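Local coordinates for protein L-Ala-D/L-Glu Epimerase (Escherichia coli, PDB 1JPD) that belongs to the enolase superfamily, pairing an N-terminal capping domain with a C-terminal barrel domain, at residues A[10-15]-A[32-37]. Sequence-based numbering, arbitrary orientation.
Sequences FEEAWP and VVVVEL
F10 holds its CG between its own backbone N and carbonyl carbon (chi1 53°), and its phenyl ring lies against V34 on the neighbouring strand. V34 CB lies over one ring face, 3.9 Å from the centroid and displaced toward the rim, a CH-pi contact; V34 CG1 adds an apolar touch at F10 CZ, 3.6 Å away. E12 takes another course: CG sits beside the backbone N (chi1 -64°), the chain runs extended beyond it, and OE1 comes to 3.7 Å from V34 CG2. W14, two residues on, sends NE1 back to E12 OE1 in a 2.9 Å hydrogen bond. The indole nitrogen meets that oxygen from above the carboxylate plane, and the hydrogen bond is bent, 134° at the hydrogen. V32 CG2 touches both the edge of the same indole, at NE1 and CD1, and E12 CB. E12 OE1 also forms a salt bridge with R284, which ties this strand to the C-terminal barrel domain.

The backbones pair antiparallel. F10 with V34 and E12 with V32 are hydrogen-bonded pairs, each closed by two N-H to O=C bonds, the V32 N to E12 O one 2.8 Å long. E11 and V33 form the non-hydrogen-bonded pair between them and point to the other face, where M62 of helix 58-66 touches both. Strand 29-39 is the middle of the three-stranded sheet, with 6-15 along one side and 42-48 along the other; helix 89-104 packs against V35 and L37.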
ATOM      1  N   PHE A  10      -2.249  13.753  16.951  1.00 43.72           N
ATOM      2  CA  PHE A  10      -1.027  14.519  16.761  1.00 48.29           C
ATOM      3  C   PHE A  10      -0.330  14.198  15.446  1.00 48.00           C
ATOM      4  O   PHE A  10      -0.394  13.082  14.927  1.00 51.30           O
ATOM      5  CB  PHE A  10      -0.075  14.353  17.960  1.00 46.29           C
ATOM      6  CG  PHE A  10       0.220  12.928  18.325  1.00 47.73           C
ATOM      7  CD1 PHE A  10       1.392  12.316  17.898  1.00 47.88           C
ATOM      8  CD2 PHE A  10      -0.658  12.204  19.125  1.00 49.63           C
ATOM      9  CE1 PHE A  10       1.686  11.007  18.264  1.00 45.06           C
ATOM     10  CE2 PHE A  10      -0.371  10.889  19.495  1.00 46.09           C
ATOM     11  CZ  PHE A  10       0.804  10.294  19.065  1.00 44.76           C
ATOM     12  N   GLU A  11       0.332  15.215  14.917  1.00 44.21           N
ATOM     13  CA  GLU A  11       1.014  15.145  13.644  1.00 44.56           C
ATOM     14  C   GLU A  11       2.507  14.861  13.792  1.00 42.37           C
ATOM     15  O   GLU A  11       3.147  15.379  14.698  1.00 43.60           O
ATOM     16  CB  GLU A  11       0.744  16.476  12.933  1.00 48.61           C
ATOM     17  CG  GLU A  11       1.602  16.835  11.755  1.00 53.18           C
ATOM     18  CD  GLU A  11       1.190  18.173  11.174  1.00 56.75           C
ATOM     19  OE1 GLU A  11       0.832  19.071  11.964  1.00 53.56           O
ATOM     20  OE2 GLU A  11       1.229  18.335   9.936  1.00 59.74           O
ATOM     21  N   GLU A  12       3.049  14.030  12.900  1.00 37.55           N
ATOM     22  CA  GLU A  12       4.468  13.680  12.926  1.00 33.64           C
ATOM     23  C   GLU A  12       5.140  13.683  11.549  1.00 33.67           C
ATOM     24  O   GLU A  12       4.711  12.978  10.637  1.00 37.61           O
ATOM     25  CB  GLU A  12       4.666  12.291  13.541  1.00 32.86           C
ATOM     26  CG  GLU A  12       4.268  12.167  14.991  1.00 35.72           C
ATOM     27  CD  GLU A  12       4.592  10.799  15.570  1.00 42.69           C
ATOM     28  OE1 GLU A  12       4.721   9.823  14.786  1.00 37.31           O
ATOM     29  OE2 GLU A  12       4.705  10.699  16.816  1.00 40.44           O
ATOM     30  N   ALA A  13       6.211  14.455  11.405  1.00 30.33           N
ATOM     31  CA  ALA A  13       6.941  14.496  10.143  1.00 31.19           C
ATOM     32  C   ALA A  13       8.272  13.760  10.300  1.00 34.55           C
ATOM     33  O   ALA A  13       9.237  14.318  10.824  1.00 37.64           O
ATOM     34  CB  ALA A  13       7.188  15.942   9.717  1.00 23.15           C
ATOM     35  N   TRP A  14       8.325  12.511   9.842  1.00 38.22           N
ATOM     36  CA  TRP A  14       9.546  11.706   9.953  1.00 41.00           C
ATOM     37  C   TRP A  14      10.536  11.920   8.809  1.00 43.04           C
ATOM     38  O   TRP A  14      10.181  11.817   7.638  1.00 46.98           O
ATOM     39  CB  TRP A  14       9.195  10.218  10.039  1.00 38.37           C
ATOM     40  CG  TRP A  14       8.325   9.852  11.211  1.00 40.51           C
ATOM     41  CD1 TRP A  14       6.988  10.114  11.363  1.00 38.52           C
ATOM     42  CD2 TRP A  14       8.724   9.123  12.377  1.00 37.89           C
ATOM     43  NE1 TRP A  14       6.534   9.584  12.546  1.00 36.58           N
ATOM     44  CE2 TRP A  14       7.576   8.969  13.187  1.00 35.65           C
ATOM     45  CE3 TRP A  14       9.941   8.580  12.814  1.00 40.35           C
ATOM     46  CZ2 TRP A  14       7.610   8.297  14.413  1.00 37.05           C
ATOM     47  CZ3 TRP A  14       9.976   7.910  14.035  1.00 34.80           C
ATOM     48  CH2 TRP A  14       8.815   7.774  14.819  1.00 35.50           C
ATOM     49  N   PRO A  15      11.805  12.201   9.142  1.00 46.38           N
ATOM     50  CA  PRO A  15      12.854  12.429   8.145  1.00 44.27           C
ATOM     51  C   PRO A  15      13.080  11.201   7.270  1.00 48.10           C
ATOM     52  O   PRO A  15      12.878  10.069   7.718  1.00 45.83           O
ATOM     53  CB  PRO A  15      14.084  12.736   9.001  1.00 41.79           C
ATOM     54  CG  PRO A  15      13.515  13.260  10.270  1.00 42.02           C
ATOM     55  CD  PRO A  15      12.351  12.342  10.502  1.00 45.32           C
ATOM     56  N   VAL A  32       2.887  11.969   8.748  1.00 33.40           N
ATOM     57  CA  VAL A  32       1.826  11.089   9.219  1.00 32.38           C
ATOM     58  C   VAL A  32       1.018  11.695  10.357  1.00 34.32           C
ATOM     59  O   VAL A  32       1.502  12.541  11.101  1.00 36.19           O
ATOM     60  CB  VAL A  32       2.389   9.735   9.714  1.00 32.58           C
ATOM     61  CG1 VAL A  32       3.260   9.108   8.637  1.00 28.48           C
ATOM     62  CG2 VAL A  32       3.174   9.931  11.001  1.00 29.28           C
ATOM     63  N   VAL A  33      -0.223  11.253  10.484  1.00 31.50           N
ATOM     64  CA  VAL A  33      -1.086  11.721  11.548  1.00 34.33           C
ATOM     65  C   VAL A  33      -1.397  10.525  12.442  1.00 36.79           C
ATOM     66  O   VAL A  33      -1.823   9.466  11.964  1.00 40.60           O
ATOM     67  CB  VAL A  33      -2.400  12.306  10.996  1.00 31.74           C
ATOM     68  CG1 VAL A  33      -3.348  12.590  12.139  1.00 30.89           C
ATOM     69  CG2 VAL A  33      -2.118  13.585  10.221  1.00 31.20           C
ATOM     70  N   VAL A  34      -1.177  10.690  13.741  1.00 36.37           N
ATOM     71  CA  VAL A  34      -1.425   9.609  14.681  1.00 37.80           C
ATOM     72  C   VAL A  34      -2.651   9.866  15.545  1.00 37.82           C
ATOM     73  O   VAL A  34      -2.923  11.004  15.937  1.00 39.79           O
ATOM     74  CB  VAL A  34      -0.221   9.398  15.627  1.00 37.47           C
ATOM     75  CG1 VAL A  34      -0.456   8.166  16.483  1.00 38.85           C
ATOM     76  CG2 VAL A  34       1.062   9.267  14.835  1.00 34.35           C
ATOM     77  N   VAL A  35      -3.385   8.799  15.835  1.00 35.28           N
ATOM     78  CA  VAL A  35      -4.558   8.887  16.686  1.00 41.96           C
ATOM     79  C   VAL A  35      -4.472   7.836  17.778  1.00 45.16           C
ATOM     80  O   VAL A  35      -4.420   6.634  17.505  1.00 45.55           O
ATOM     81  CB  VAL A  35      -5.860   8.663  15.910  1.00 43.07           C
ATOM     82  CG1 VAL A  35      -7.025   8.501  16.896  1.00 40.78           C
ATOM     83  CG2 VAL A  35      -6.109   9.842  14.977  1.00 43.39           C
ATOM     84  N   GLU A  36      -4.460   8.298  19.020  1.00 49.37           N
ATOM     85  CA  GLU A  36      -4.386   7.403  20.160  1.00 51.24           C
ATOM     86  C   GLU A  36      -5.724   7.391  20.895  1.00 49.57           C
ATOM     87  O   GLU A  36      -6.219   8.437  21.312  1.00 47.78           O
ATOM     88  CB  GLU A  36      -3.262   7.863  21.085  1.00 54.17           C
ATOM     89  CG  GLU A  36      -3.116   7.061  22.357  1.00 64.54           C
ATOM     90  CD  GLU A  36      -1.792   7.321  23.052  1.00 69.45           C
ATOM     91  OE1 GLU A  36      -1.749   7.220  24.295  1.00 74.71           O
ATOM     92  OE2 GLU A  36      -0.789   7.612  22.355  1.00 70.64           O
ATOM     93  N   LEU A  37      -6.313   6.207  21.026  1.00 51.65           N
ATOM     94  CA  LEU A  37      -7.594   6.037  21.716  1.00 59.17           C
ATOM     95  C   LEU A  37      -7.350   5.380  23.071  1.00 62.53           C
ATOM     96  O   LEU A  37      -6.424   4.585  23.220  1.00 64.23           O
ATOM     97  CB  LEU A  37      -8.541   5.158  20.889  1.00 55.82           C
ATOM     98  CG  LEU A  37      -8.915   5.625  19.480  1.00 53.92           C
ATOM     99  CD1 LEU A  37      -9.830   4.607  18.837  1.00 51.35           C
ATOM    100  CD2 LEU A  37      -9.591   6.978  19.542  1.00 52.37           C
TER